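Local coordinates for Adenylate/guanylate cyclase/hydrolase, alpha/beta fold family (Ruegeria pomeroyi, PDB 3MR7), which probably acts as an adenylate cyclase making cyclic AMP from ATP, this chain being the N-terminal class III cyclase domain of a longer protein, at residues Q33-Y36 with R37-I41; V53-G57 with D58-A62; L71-A74 with L75-Q79; A120-L123 with E124-E128; I137-Q140 with I141-R145. All coordinates share one frame; numbering follows the deposited sequence.

In the fold
The five contacts are local and spread round a mixed sheet flanked by helices, the cyclase-domain fold. Contact 1, on helix 27-47, lies against the hairpin of contact 2, the side chain of Arg37 lying against Thr55 and Met60, and against helix 67-84 of contact 3, where Leu40 CD2 comes 3.7 Å from Ile77 CA. The hairpin turn meets contact 4, Asp58 O standing 4.0 Å from Glu124 OE1. Contact 5 joins through contact 3, with Leu71 CD2 3.6 Å from Thr142 OG1, and its centre is about 27 Å from that of contact 1. Contacts 1, 2 and 4 reach the second subunit; cyclases of this class commonly form their active sites between paired domains.

Contact 1: residues Q33-Y36 with R37-I41; sequences QKLY and RRELI
Tyr36 O accepts two backbone N-H groups at once, from Leu40 N at 2.7 Å and from Ile41 N at 3.0 Å, both tilted out of its carbonyl plane. The second bond spans five residues and marks a wider pi-type turn within helix 27-47. Before it, Arg37 N meets Gln33 O with 173° at the hydrogen, and Glu39 N gives Leu35 O a bond of 2.8 Å, while the bonds of Arg38 N are weak. Arg38 reaches back along the surface, its NE at the edge of the guanidinium making a weak bond of 3.3 Å to Lys34 O, while NH2 forms a salt bridge with Glu23 of the second subunit. That glutamate probably offsets the like charges of Lys34 and Arg38, Lys34 NZ lying 5.0 Å from Arg38 NH2. Leu35, its CG anti to the backbone N (chi1 -180°), slants across Glu39, CD2 lying 3.6 Å from OE1; that carboxylate is bridged to Arg84. Farther inward Tyr36 and Leu40 run side by side in the same direction, CD1 of the ring 3.9 Å from Leu40 CD1, and both rest on Met81 of helix 67-84. Tyr36 OH is hydrogen-bonded to Glu85. The Tyr36 ring and Leu40 thus face helix 67-84, while the charged ends of Arg38 and Glu39 are paired, the one across the dimer and the other within the chain.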
loop_
_atom_site.group_PDB
_atom_site.type_symbol
_atom_site.label_atom_id
_atom_site.label_comp_id
_atom_site.label_asym_id
_atom_site.label_seq_id
_atom_site.Cartn_x
_atom_site.Cartn_y
_atom_site.Cartn_z
ATOM N N GLN A 33 -0.528 -13.994 -12.445
ATOM C CA GLN A 33 -0.042 -14.024 -11.068
ATOM C C GLN A 33 -0.266 -15.401 -10.464
ATOM O O GLN A 33 0.588 -15.898 -9.724
ATOM C CB GLN A 33 -0.607 -12.886 -10.196
ATOM C CG GLN A 33 -1.663 -13.287 -9.198
ATOM C CD GLN A 33 -1.102 -13.863 -7.904
ATOM O OE1 GLN A 33 -1.854 -14.416 -7.105
ATOM N NE2 GLN A 33 0.204 -13.758 -7.702
ATOM N N LYS A 34 -1.382 -16.034 -10.805
ATOM C CA LYS A 34 -1.582 -17.400 -10.364
ATOM C C LYS A 34 -0.409 -18.279 -10.822
ATOM O O LYS A 34 0.094 -19.108 -10.061
ATOM C CB LYS A 34 -2.904 -17.945 -10.883
ATOM C CG LYS A 34 -4.115 -17.588 -10.061
ATOM C CD LYS A 34 -5.353 -18.002 -10.848
ATOM C CE LYS A 34 -6.531 -18.327 -9.947
ATOM N NZ LYS A 34 -7.086 -19.684 -10.287
ATOM N N LEU A 35 0.027 -18.075 -12.060
ATOM C CA LEU A 35 1.191 -18.776 -12.608
ATOM C C LEU A 35 2.480 -18.522 -11.850
ATOM O O LEU A 35 3.193 -19.452 -11.522
ATOM C CB LEU A 35 1.454 -18.376 -14.050
ATOM C CG LEU A 35 2.662 -19.151 -14.539
ATOM C CD1 LEU A 35 2.366 -20.635 -14.388
ATOM C CD2 LEU A 35 2.984 -18.802 -15.951
ATOM N N TYR A 36 2.797 -17.252 -11.617
ATOM C CA TYR A 36 4.029 -16.874 -10.914
ATOM C C TYR A 36 4.049 -17.436 -9.502
ATOM O O TYR A 36 5.060 -17.991 -9.054
ATOM C CB TYR A 36 4.215 -15.350 -10.872
ATOM C CG TYR A 36 4.547 -14.700 -12.198
ATOM C CD1 TYR A 36 5.309 -15.353 -13.163
ATOM C CD2 TYR A 36 4.101 -13.424 -12.481
ATOM C CE1 TYR A 36 5.624 -14.736 -14.362
ATOM C CE2 TYR A 36 4.398 -12.808 -13.674
ATOM C CZ TYR A 36 5.164 -13.451 -14.603
ATOM O OH TYR A 36 5.446 -12.788 -15.781
ATOM N N ARG A 37 2.930 -17.300 -8.799
ATOM C CA ARG A 37 2.818 -17.909 -7.484
ATOM C C ARG A 37 3.229 -19.376 -7.546
ATOM O O ARG A 37 3.879 -19.879 -6.647
ATOM C CB ARG A 37 1.390 -17.798 -6.951
ATOM C CG ARG A 37 1.107 -18.735 -5.805
ATOM C CD ARG A 37 1.685 -18.237 -4.500
ATOM N NE ARG A 37 0.622 -17.962 -3.551
ATOM C CZ ARG A 37 0.315 -18.742 -2.527
ATOM N NH1 ARG A 37 1.016 -19.839 -2.297
ATOM N NH2 ARG A 37 -0.684 -18.414 -1.725
ATOM N N ARG A 38 2.860 -20.057 -8.622
ATOM C CA ARG A 38 3.068 -21.486 -8.663
ATOM C C ARG A 38 4.443 -21.853 -9.148
ATOM O O ARG A 38 5.061 -22.792 -8.639
ATOM C CB ARG A 38 2.016 -22.164 -9.523
ATOM C CG ARG A 38 0.848 -22.624 -8.733
ATOM C CD ARG A 38 -0.389 -22.747 -9.608
ATOM N NE ARG A 38 -1.414 -21.891 -9.041
ATOM C CZ ARG A 38 -2.327 -22.329 -8.196
ATOM N NH1 ARG A 38 -2.343 -23.613 -7.869
ATOM N NH2 ARG A 38 -3.220 -21.495 -7.697
ATOM N N GLU A 39 4.921 -21.098 -10.124
ATOM C CA GLU A 39 6.169 -21.412 -10.787
ATOM C C GLU A 39 7.380 -20.672 -10.222
ATOM O O GLU A 39 8.495 -21.101 -10.429
ATOM C CB GLU A 39 6.053 -21.159 -12.280
ATOM C CG GLU A 39 6.858 -19.989 -12.767
ATOM C CD GLU A 39 7.127 -20.047 -14.265
ATOM O OE1 GLU A 39 6.453 -19.303 -15.017
ATOM O OE2 GLU A 39 8.019 -20.826 -14.687
ATOM N N LEU A 40 7.170 -19.588 -9.489
ATOM C CA LEU A 40 8.285 -18.719 -9.116
ATOM C C LEU A 40 8.358 -18.583 -7.618
ATOM O O LEU A 40 9.342 -18.986 -6.998
ATOM C CB LEU A 40 8.081 -17.362 -9.737
ATOM C CG LEU A 40 9.273 -16.553 -10.200
ATOM C CD1 LEU A 40 8.796 -15.688 -11.355
ATOM C CD2 LEU A 40 9.839 -15.698 -9.073
ATOM N N ILE A 41 7.295 -18.045 -7.033
ATOM C CA ILE A 41 7.214 -17.866 -5.588
ATOM C C ILE A 41 7.216 -19.153 -4.759
ATOM O O ILE A 41 8.161 -19.439 -4.026
ATOM C CB ILE A 41 5.952 -17.158 -5.244
ATOM C CG1 ILE A 41 5.987 -15.765 -5.840
ATOM C CG2 ILE A 41 5.782 -17.126 -3.747
ATOM C CD1 ILE A 41 4.701 -14.995 -5.603
#

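Contact 2: residues V53-G57 with D58-A62; sequences VKTTG and DGMLA
A tight beta hairpin joins strands 51-56 and 59-64, closing at a type I turn from Thr56 to Gly59 with Gly57 and Asp58 at its corners. Thr56 and Gly59 pair through both of their backbone bonds: Thr56 N to Gly59 O is 2.8 Å, and Gly59 N to Thr56 O is 2.9 Å. Gly59 has phi 111° and psi -160°, at which a side chain would collide with the carbonyl O of Asp58. One step on, Thr55 and Met60 form the non-hydrogen-bonded pair, and their side chains share the face that looks to helix 27-47. In Thr55, chi1 of 76° puts OG1 between N and C and leaves CG2 beside the backbone N, where it touches Met60 CB at 3.6 Å and also meets the methyl CE of this selenomethionine. Both residues pack on Leu21 of the second subunit. Lys54 O then receives Leu61 N at 3.0 Å. Val53 N and Lys54 N both point at Leu61 O, strongly from Val53 (2.7 Å, in the carbonyl plane) and weakly from Lys54. Leu61 emerges on the other face and packs on Ile10, Ala12 and Ile112, whereas Lys54 NZ forms a salt bridge to Asp111. Gly57 makes backbone hydrogen bonds to the second subunit, placing the turn in the dimer interface. Two strand residues facing one partner, as Val53 and Lys54 face Leu61, are the signature of a classic beta bulge.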
loop_
_atom_site.group_PDB
_atom_site.type_symbol
_atom_site.label_atom_id
_atom_site.label_comp_id
_atom_site.label_asym_id
_atom_site.label_seq_id
_atom_site.Cartn_x
_atom_site.Cartn_y
_atom_site.Cartn_z
ATOM N N VAL A 53 2.702 -19.572 5.794
ATOM C CA VAL A 53 1.806 -19.668 6.931
ATOM C C VAL A 53 0.373 -19.510 6.456
ATOM O O VAL A 53 -0.506 -20.178 6.941
ATOM C CB VAL A 53 2.053 -18.541 7.906
ATOM C CG1 VAL A 53 0.883 -18.428 8.869
ATOM C CG2 VAL A 53 3.382 -18.741 8.628
ATOM N N LYS A 54 0.134 -18.613 5.513
ATOM C CA LYS A 54 -1.231 -18.362 5.065
ATOM C C LYS A 54 -1.339 -17.217 4.062
ATOM O O LYS A 54 -0.510 -16.323 4.025
ATOM C CB LYS A 54 -2.102 -18.017 6.258
ATOM C CG LYS A 54 -2.000 -16.585 6.682
ATOM C CD LYS A 54 -2.348 -16.475 8.133
ATOM C CE LYS A 54 -2.668 -15.071 8.507
ATOM N NZ LYS A 54 -2.776 -15.022 9.963
ATOM N N THR A 55 -2.364 -17.243 3.235
ATOM C CA THR A 55 -2.608 -16.071 2.438
ATOM C C THR A 55 -3.986 -15.626 2.841
ATOM O O THR A 55 -4.886 -16.431 3.001
ATOM C CB THR A 55 -2.488 -16.335 0.938
ATOM O OG1 THR A 55 -3.645 -17.030 0.486
ATOM C CG2 THR A 55 -1.321 -17.206 0.678
ATOM N N THR A 56 -4.129 -14.333 3.043
ATOM C CA THR A 56 -5.367 -13.769 3.517
ATOM C C THR A 56 -5.673 -12.570 2.647
ATOM O O THR A 56 -4.977 -12.322 1.672
ATOM C CB THR A 56 -5.225 -13.348 4.988
ATOM O OG1 THR A 56 -4.290 -12.258 5.091
ATOM C CG2 THR A 56 -4.728 -14.531 5.822
ATOM N N GLY A 57 -6.709 -11.826 2.990
ATOM C CA GLY A 57 -7.010 -10.610 2.273
ATOM C C GLY A 57 -5.842 -9.646 2.317
ATOM O O GLY A 57 -5.742 -8.738 1.491
ATOM N N ASP A 58 -4.960 -9.858 3.291
ATOM C CA ASP A 58 -3.828 -8.974 3.550
ATOM C C ASP A 58 -2.652 -9.383 2.697
ATOM O O ASP A 58 -1.649 -8.678 2.631
ATOM C CB ASP A 58 -3.407 -9.049 5.031
ATOM C CG ASP A 58 -4.407 -8.354 5.989
ATOM O OD1 ASP A 58 -5.113 -7.418 5.550
ATOM O OD2 ASP A 58 -4.464 -8.735 7.192
ATOM N N GLY A 59 -2.768 -10.534 2.050
ATOM C CA GLY A 59 -1.657 -11.063 1.287
ATOM C C GLY A 59 -1.093 -12.307 1.936
ATOM O O GLY A 59 -1.769 -12.951 2.743
HETATM N N MSE A 60 0.141 -12.652 1.588
HETATM C CA MSE A 60 0.725 -13.890 2.073
HETATM C C MSE A 60 1.814 -13.701 3.125
HETATM O O MSE A 60 2.479 -12.681 3.181
HETATM C CB MSE A 60 1.244 -14.709 0.908
HETATM C CG MSE A 60 2.515 -15.445 1.222
HETATM SE SE MSE A 60 3.259 -16.178 -0.410
HETATM C CE MSE A 60 2.144 -17.772 -0.489
ATOM N N LEU A 61 1.995 -14.711 3.956
ATOM C CA LEU A 61 2.887 -14.614 5.094
ATOM C C LEU A 61 3.685 -15.888 5.160
ATOM O O LEU A 61 3.112 -16.963 5.188
ATOM C CB LEU A 61 2.039 -14.494 6.341
ATOM C CG LEU A 61 2.598 -13.868 7.594
ATOM C CD1 LEU A 61 3.116 -12.529 7.267
ATOM C CD2 LEU A 61 1.444 -13.742 8.547
ATOM N N ALA A 62 5.003 -15.801 5.167
ATOM C CA ALA A 62 5.790 -17.029 5.218
ATOM C C ALA A 62 6.875 -16.862 6.237
ATOM O O ALA A 62 7.196 -15.750 6.617
ATOM C CB ALA A 62 6.383 -17.370 3.865
#

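Contact 3: residues L71-A74 with L75-Q79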
loop_
_atom_site.group_PDB
_atom_site.type_symbol
_atom_site.label_atom_id
_atom_site.label_comp_id
_atom_site.label_asym_id
_atom_site.label_seq_id
_atom_site.Cartn_x
_atom_site.Cartn_y
_atom_site.Cartn_z
ATOM N N LEU A 71 15.695 -13.489 2.932
ATOM C CA LEU A 71 16.136 -12.428 2.040
ATOM C C LEU A 71 16.536 -12.931 0.656
ATOM O O LEU A 71 16.166 -12.329 -0.342
ATOM C CB LEU A 71 17.236 -11.569 2.674
ATOM C CG LEU A 71 17.632 -10.338 1.849
ATOM C CD1 LEU A 71 16.396 -9.577 1.383
ATOM C CD2 LEU A 71 18.556 -9.417 2.640
ATOM N N ARG A 72 17.272 -14.028 0.577
ATOM C CA ARG A 72 17.649 -14.545 -0.736
ATOM C C ARG A 72 16.404 -14.991 -1.471
ATOM O O ARG A 72 16.307 -14.911 -2.703
ATOM C CB ARG A 72 18.594 -15.726 -0.617
ATOM C CG ARG A 72 19.948 -15.354 -0.057
ATOM C CD ARG A 72 20.665 -16.615 0.398
ATOM N NE ARG A 72 22.072 -16.397 0.706
ATOM C CZ ARG A 72 22.937 -17.386 0.907
ATOM N NH1 ARG A 72 22.534 -18.651 0.825
ATOM N NH2 ARG A 72 24.205 -17.118 1.182
ATOM N N CYS A 73 15.443 -15.469 -0.708
ATOM C CA CYS A 73 14.205 -15.908 -1.308
ATOM C C CYS A 73 13.498 -14.723 -1.979
ATOM O O CYS A 73 13.094 -14.817 -3.139
ATOM C CB CYS A 73 13.344 -16.587 -0.253
ATOM S SG CYS A 73 11.736 -17.079 -0.773
ATOM N N ALA A 74 13.378 -13.606 -1.265
ATOM C CA ALA A 74 12.761 -12.383 -1.825
ATOM C C ALA A 74 13.565 -11.804 -2.990
ATOM O O ALA A 74 13.017 -11.293 -3.962
ATOM C CB ALA A 74 12.569 -11.299 -0.727
ATOM N N LEU A 75 14.875 -11.843 -2.869
ATOM C CA LEU A 75 15.692 -11.328 -3.928
ATOM C C LEU A 75 15.523 -12.213 -5.171
ATOM O O LEU A 75 15.483 -11.709 -6.281
ATOM C CB LEU A 75 17.136 -11.261 -3.460
ATOM C CG LEU A 75 17.443 -10.036 -2.609
ATOM C CD1 LEU A 75 18.807 -10.184 -1.990
ATOM C CD2 LEU A 75 17.389 -8.775 -3.456
ATOM N N GLU A 76 15.406 -13.526 -4.957
ATOM C CA GLU A 76 15.244 -14.513 -6.024
ATOM C C GLU A 76 13.970 -14.250 -6.790
ATOM O O GLU A 76 13.959 -14.181 -8.029
ATOM C CB GLU A 76 15.180 -15.923 -5.448
ATOM C CG GLU A 76 15.288 -17.024 -6.496
ATOM C CD GLU A 76 15.030 -18.449 -5.942
ATOM O OE1 GLU A 76 15.250 -18.690 -4.727
ATOM O OE2 GLU A 76 14.613 -19.333 -6.736
ATOM N N ILE A 77 12.893 -14.118 -6.028
ATOM C CA ILE A 77 11.604 -13.728 -6.554
ATOM C C ILE A 77 11.578 -12.385 -7.313
ATOM O O ILE A 77 11.159 -12.340 -8.460
ATOM C CB ILE A 77 10.585 -13.685 -5.419
ATOM C CG1 ILE A 77 10.462 -15.076 -4.805
ATOM C CG2 ILE A 77 9.223 -13.178 -5.930
ATOM C CD1 ILE A 77 9.475 -15.158 -3.672
ATOM N N GLN A 78 12.018 -11.305 -6.668
ATOM C CA GLN A 78 11.968 -9.976 -7.251
ATOM C C GLN A 78 12.854 -9.829 -8.485
ATOM O O GLN A 78 12.473 -9.191 -9.448
ATOM C CB GLN A 78 12.326 -8.922 -6.205
ATOM C CG GLN A 78 11.349 -8.852 -5.076
ATOM C CD GLN A 78 9.939 -8.530 -5.571
ATOM O OE1 GLN A 78 9.393 -9.241 -6.425
ATOM N NE2 GLN A 78 9.341 -7.449 -5.035
ATOM N N GLN A 79 14.028 -10.437 -8.474
ATOM C CA GLN A 79 14.876 -10.428 -9.666
ATOM C C GLN A 79 14.325 -11.225 -10.859
ATOM O O GLN A 79 14.577 -10.872 -12.023
ATOM C CB GLN A 79 16.275 -10.912 -9.332
ATOM C CG GLN A 79 17.052 -9.973 -8.426
ATOM C CD GLN A 79 18.194 -10.691 -7.753
ATOM O OE1 GLN A 79 18.373 -11.899 -7.932
ATOM N NE2 GLN A 79 18.971 -9.963 -6.973
#
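Leu71 and Leu75 meet one turn apart on the inner side of helix 67-84, an alpha helix that covers the sheet of the cyclase domain. Four carbonyls of the first turn are each paid by the N-H four residues on: Leu71 O by Leu75 N at 2.9 Å, Arg72 O by Glu76 N at 2.8 Å, Cys73 O by Ile77 N and Ala74 O by Gln78 N. The bond to Cys73 O is nearly straight, with an angle of 175° at the hydrogen. Beyond the backbone, Gln78 NE2 finds two acceptors, Ala131 O and Tyr96 O, so this buried amide is tied to two main-chain carbonyls beyond the helix. The side-chain packing follows the same spacing. Leu71, its CG anti to N (chi1 -173°), lays CG 4.0 Å from Leu75 CD1, the two side chains crossing at a slant, with Leu75 CG 3.5 Å from Leu71 O. Leu71 looks to Ile100, Leu75 to Ile132, and both to Val146, while Ala74 fits against Ile98 and Ile100 of strand 96-107. An alanine in place of Leu75 is likely to open a gap beside Leu71 and deprive Ile132 and Val146 of a packing partner. On the flank facing helix 27-47, Ile77 leans on Leu40 and Ala44, and its extended CG1-CD1 arm brings CD1 to 4.1 Å from Cys73 SG.

Contact 4: residues A120-L123 with E124-E128; sequences AARL and EAISE
The last turns of helix 115-126 carry this contact, where the helix gives way to the chain leading into strand 132-135. Arg122 O accepts Ile126 N at 3.0 Å, and the last backbone bond, bent to 130° at the hydrogen, runs from Ser127 N to Leu123 O at 2.9 Å, Ser127 being the first residue to leave helical angles. Arg122 bends at chi2 (52°) and swings its guanidinium over Ile126, at about a right angle to that side chain. Ile126 CG2 lies 3.3 Å off one face of the planar group, near its rim, and is 3.5 Å from NH2. That NH2 donates to Ile126 O of the second subunit, and the exchange is mutual between the two copies. Ile126 CD1 turns the other way, beside Leu123 CD1 at 4.1 Å, while Leu123 packs on Val167. Replacing Ile126 by a glycine would probably leave the guanidinium face without its support, free to turn from its mate in the dimer. Glu124 packs on strand 4-15, and its OE2 makes a salt bridge with Arg97. A helix end whose arginine bonds a main-chain carbonyl of the second subunit is here part of the dimer interface of the cyclase domain.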
loop_
_atom_site.group_PDB
_atom_site.type_symbol
_atom_site.label_atom_id
_atom_site.label_comp_id
_atom_site.label_asym_id
_atom_site.label_seq_id
_atom_site.Cartn_x
_atom_site.Cartn_y
_atom_site.Cartn_z
ATOM N N ALA A 120 6.223 -7.028 9.728
ATOM C CA ALA A 120 6.582 -7.574 8.421
ATOM C C ALA A 120 5.540 -7.143 7.400
ATOM O O ALA A 120 5.860 -6.753 6.265
ATOM C CB ALA A 120 6.680 -9.078 8.463
ATOM N N ALA A 121 4.287 -7.215 7.834
ATOM C CA ALA A 121 3.132 -6.878 7.013
ATOM C C ALA A 121 3.161 -5.424 6.586
ATOM O O ALA A 121 2.901 -5.102 5.426
ATOM C CB ALA A 121 1.877 -7.144 7.804
ATOM N N ARG A 122 3.454 -4.547 7.542
ATOM C CA ARG A 122 3.557 -3.119 7.279
ATOM C C ARG A 122 4.699 -2.817 6.303
ATOM O O ARG A 122 4.557 -1.999 5.394
ATOM C CB ARG A 122 3.741 -2.366 8.591
ATOM C CG ARG A 122 3.628 -0.879 8.453
ATOM C CD ARG A 122 2.353 -0.517 7.732
ATOM N NE ARG A 122 2.438 0.886 7.411
ATOM C CZ ARG A 122 1.592 1.562 6.661
ATOM N NH1 ARG A 122 0.554 0.954 6.093
ATOM N NH2 ARG A 122 1.818 2.858 6.470
ATOM N N LEU A 123 5.826 -3.498 6.476
ATOM C CA LEU A 123 6.948 -3.324 5.570
ATOM C C LEU A 123 6.547 -3.650 4.145
ATOM O O LEU A 123 6.915 -2.942 3.215
ATOM C CB LEU A 123 8.139 -4.156 6.032
ATOM C CG LEU A 123 9.197 -3.395 6.865
ATOM C CD1 LEU A 123 8.578 -2.235 7.626
ATOM C CD2 LEU A 123 9.961 -4.313 7.813
ATOM N N GLU A 124 5.774 -4.718 3.979
ATOM C CA GLU A 124 5.257 -5.090 2.673
ATOM C C GLU A 124 4.438 -3.917 2.119
ATOM O O GLU A 124 4.627 -3.466 1.012
ATOM C CB GLU A 124 4.431 -6.378 2.798
ATOM C CG GLU A 124 3.563 -6.732 1.575
ATOM C CD GLU A 124 2.275 -5.899 1.481
ATOM O OE1 GLU A 124 1.367 -6.023 2.353
ATOM O OE2 GLU A 124 2.168 -5.113 0.515
ATOM N N ALA A 125 3.552 -3.389 2.926
ATOM C CA ALA A 125 2.618 -2.389 2.450
ATOM C C ALA A 125 3.288 -1.083 2.026
ATOM O O ALA A 125 2.844 -0.439 1.093
ATOM C CB ALA A 125 1.566 -2.126 3.516
ATOM N N ILE A 126 4.346 -0.673 2.707
ATOM C CA ILE A 126 5.000 0.568 2.318
ATOM C C ILE A 126 6.116 0.329 1.310
ATOM O O ILE A 126 6.595 1.271 0.710
ATOM C CB ILE A 126 5.615 1.271 3.507
ATOM C CG1 ILE A 126 6.852 0.464 3.935
ATOM C CG2 ILE A 126 4.529 1.527 4.611
ATOM C CD1 ILE A 126 7.442 0.855 5.211
ATOM N N SER A 127 6.525 -0.921 1.117
ATOM C CA SER A 127 7.580 -1.234 0.158
ATOM C C SER A 127 7.221 -0.747 -1.230
ATOM O O SER A 127 6.068 -0.784 -1.614
ATOM C CB SER A 127 7.797 -2.740 0.086
ATOM O OG SER A 127 8.663 -3.055 -0.982
ATOM N N GLU A 128 8.187 -0.309 -2.018
ATOM C CA GLU A 128 7.768 0.032 -3.348
ATOM C C GLU A 128 7.625 -1.183 -4.236
ATOM O O GLU A 128 8.185 -2.230 -3.967
ATOM C CB GLU A 128 8.497 1.222 -3.964
ATOM C CG GLU A 128 9.896 1.073 -4.419
ATOM C CD GLU A 128 10.480 2.456 -4.735
ATOM O OE1 GLU A 128 9.967 3.454 -4.169
ATOM O OE2 GLU A 128 11.431 2.554 -5.543
#

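Contact 5: residues I137-Q140 with I141-R145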
loop_
_atom_site.group_PDB
_atom_site.type_symbol
_atom_site.label_atom_id
_atom_site.label_comp_id
_atom_site.label_asym_id
_atom_site.label_seq_id
_atom_site.Cartn_x
_atom_site.Cartn_y
_atom_site.Cartn_z
ATOM N N ILE A 137 16.607 -4.508 12.085
ATOM C CA ILE A 137 17.130 -5.740 12.659
ATOM C C ILE A 137 17.559 -6.665 11.511
ATOM O O ILE A 137 18.641 -7.270 11.573
ATOM C CB ILE A 137 16.088 -6.504 13.455
ATOM C CG1 ILE A 137 15.586 -5.727 14.628
ATOM C CG2 ILE A 137 16.661 -7.733 14.027
ATOM C CD1 ILE A 137 14.303 -6.377 15.138
ATOM N N VAL A 138 16.717 -6.805 10.477
ATOM C CA VAL A 138 17.031 -7.757 9.408
ATOM C C VAL A 138 18.282 -7.293 8.717
ATOM O O VAL A 138 19.172 -8.080 8.385
ATOM C CB VAL A 138 15.913 -7.931 8.360
ATOM C CG1 VAL A 138 16.465 -8.526 7.092
ATOM C CG2 VAL A 138 14.808 -8.830 8.892
ATOM N N HIS A 139 18.367 -5.985 8.542
ATOM C CA HIS A 139 19.502 -5.411 7.834
ATOM C C HIS A 139 20.838 -5.611 8.532
ATOM O O HIS A 139 21.833 -5.850 7.859
ATOM C CB HIS A 139 19.301 -3.932 7.562
ATOM C CG HIS A 139 20.372 -3.356 6.704
ATOM N ND1 HIS A 139 21.387 -2.567 7.213
ATOM C CD2 HIS A 139 20.620 -3.483 5.386
ATOM C CE1 HIS A 139 22.189 -2.222 6.231
ATOM N NE2 HIS A 139 21.752 -2.765 5.107
ATOM N N GLN A 140 20.869 -5.506 9.861
ATOM C CA GLN A 140 22.136 -5.598 10.584
ATOM C C GLN A 140 22.672 -7.020 10.467
ATOM O O GLN A 140 23.879 -7.242 10.528
ATOM C CB GLN A 140 21.994 -5.196 12.051
ATOM C CG GLN A 140 21.438 -3.817 12.272
ATOM C CD GLN A 140 21.571 -3.349 13.711
ATOM O OE1 GLN A 140 20.586 -2.927 14.320
ATOM N NE2 GLN A 140 22.797 -3.417 14.268
ATOM N N ILE A 141 21.768 -7.971 10.245
ATOM C CA ILE A 141 22.137 -9.389 10.183
ATOM C C ILE A 141 22.479 -9.827 8.777
ATOM O O ILE A 141 23.251 -10.772 8.596
ATOM C CB ILE A 141 20.975 -10.309 10.655
ATOM C CG1 ILE A 141 20.718 -10.169 12.148
ATOM C CG2 ILE A 141 21.257 -11.752 10.322
ATOM C CD1 ILE A 141 19.640 -11.041 12.614
ATOM N N THR A 142 21.901 -9.156 7.773
ATOM C CA THR A 142 22.012 -9.653 6.398
ATOM C C THR A 142 22.935 -8.850 5.478
ATOM O O THR A 142 23.424 -9.382 4.485
ATOM C CB THR A 142 20.630 -9.803 5.747
ATOM O OG1 THR A 142 19.918 -8.582 5.907
ATOM C CG2 THR A 142 19.839 -10.893 6.437
ATOM N N GLN A 143 23.160 -7.579 5.818
ATOM C CA GLN A 143 23.990 -6.646 5.037
ATOM C C GLN A 143 25.219 -7.275 4.374
ATOM O O GLN A 143 25.526 -6.999 3.221
ATOM C CB GLN A 143 24.476 -5.520 5.949
ATOM C CG GLN A 143 25.327 -6.056 7.143
ATOM C CD GLN A 143 25.664 -4.996 8.198
ATOM O OE1 GLN A 143 25.866 -3.811 7.882
ATOM N NE2 GLN A 143 25.723 -5.425 9.459
ATOM N N ASP A 144 25.950 -8.091 5.115
ATOM C CA ASP A 144 27.195 -8.614 4.582
ATOM C C ASP A 144 27.059 -9.954 3.887
ATOM O O ASP A 144 28.000 -10.431 3.277
ATOM C CB ASP A 144 28.248 -8.688 5.682
ATOM C CG ASP A 144 28.656 -7.327 6.160
ATOM O OD1 ASP A 144 28.867 -6.443 5.295
ATOM O OD2 ASP A 144 28.746 -7.140 7.389
ATOM N N ARG A 145 25.882 -10.547 3.974
ATOM C CA ARG A 145 25.631 -11.826 3.352
ATOM C C ARG A 145 25.121 -11.670 1.927
ATOM O O ARG A 145 25.178 -12.604 1.135
ATOM C CB ARG A 145 24.632 -12.622 4.185
ATOM C CG ARG A 145 25.200 -13.129 5.495
ATOM C CD ARG A 145 26.414 -13.992 5.288
ATOM N NE ARG A 145 27.407 -13.662 6.299
ATOM C CZ ARG A 145 28.674 -13.374 6.022
ATOM N NH1 ARG A 145 29.104 -13.398 4.766
ATOM N NH2 ARG A 145 29.514 -13.073 7.001
#
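Ile137 begins the exchange across the turn with a weak bond, its carbonyl O taking Ile141 N at 3.5 Å while Ile141 CG1 lies 3.6 Å from that oxygen. Val138 follows with a far busier carbonyl. Thr142 OG1 gives it a hydroxyl bond of 2.6 Å, arriving from above the carbonyl plane, and the backbone N-H groups of Ile141 and Thr142 add weak bonds. The hydroxyl can reach because chi1 of Thr142 is 52°, which tucks OG1 between its own N and carbonyl carbon. Inward, Val138 CG1 sits 3.7 Å from Thr142 OG1, and Val138 packs on Ile100 and Ile102. Helix 136-142 is short, following directly on strand 132-135, and frays here: Thr142 is its last helical residue, covered by Ala67 and Leu71 of helix 67-84. His139 comes next, receiving Gln143 N on its O at 3.0 Å. Its imidazole takes Gln143 CB over one face, 4.2 Å from the ring centroid and 21° off the normal, a CH-pi contact; the ring also stacks with Trp168. Gln140 O takes a weak bond of 2.8 Å from Gln143 NE2; chi1 of 60° turns the Gln143 chain back, and it runs extended from CG to the amide.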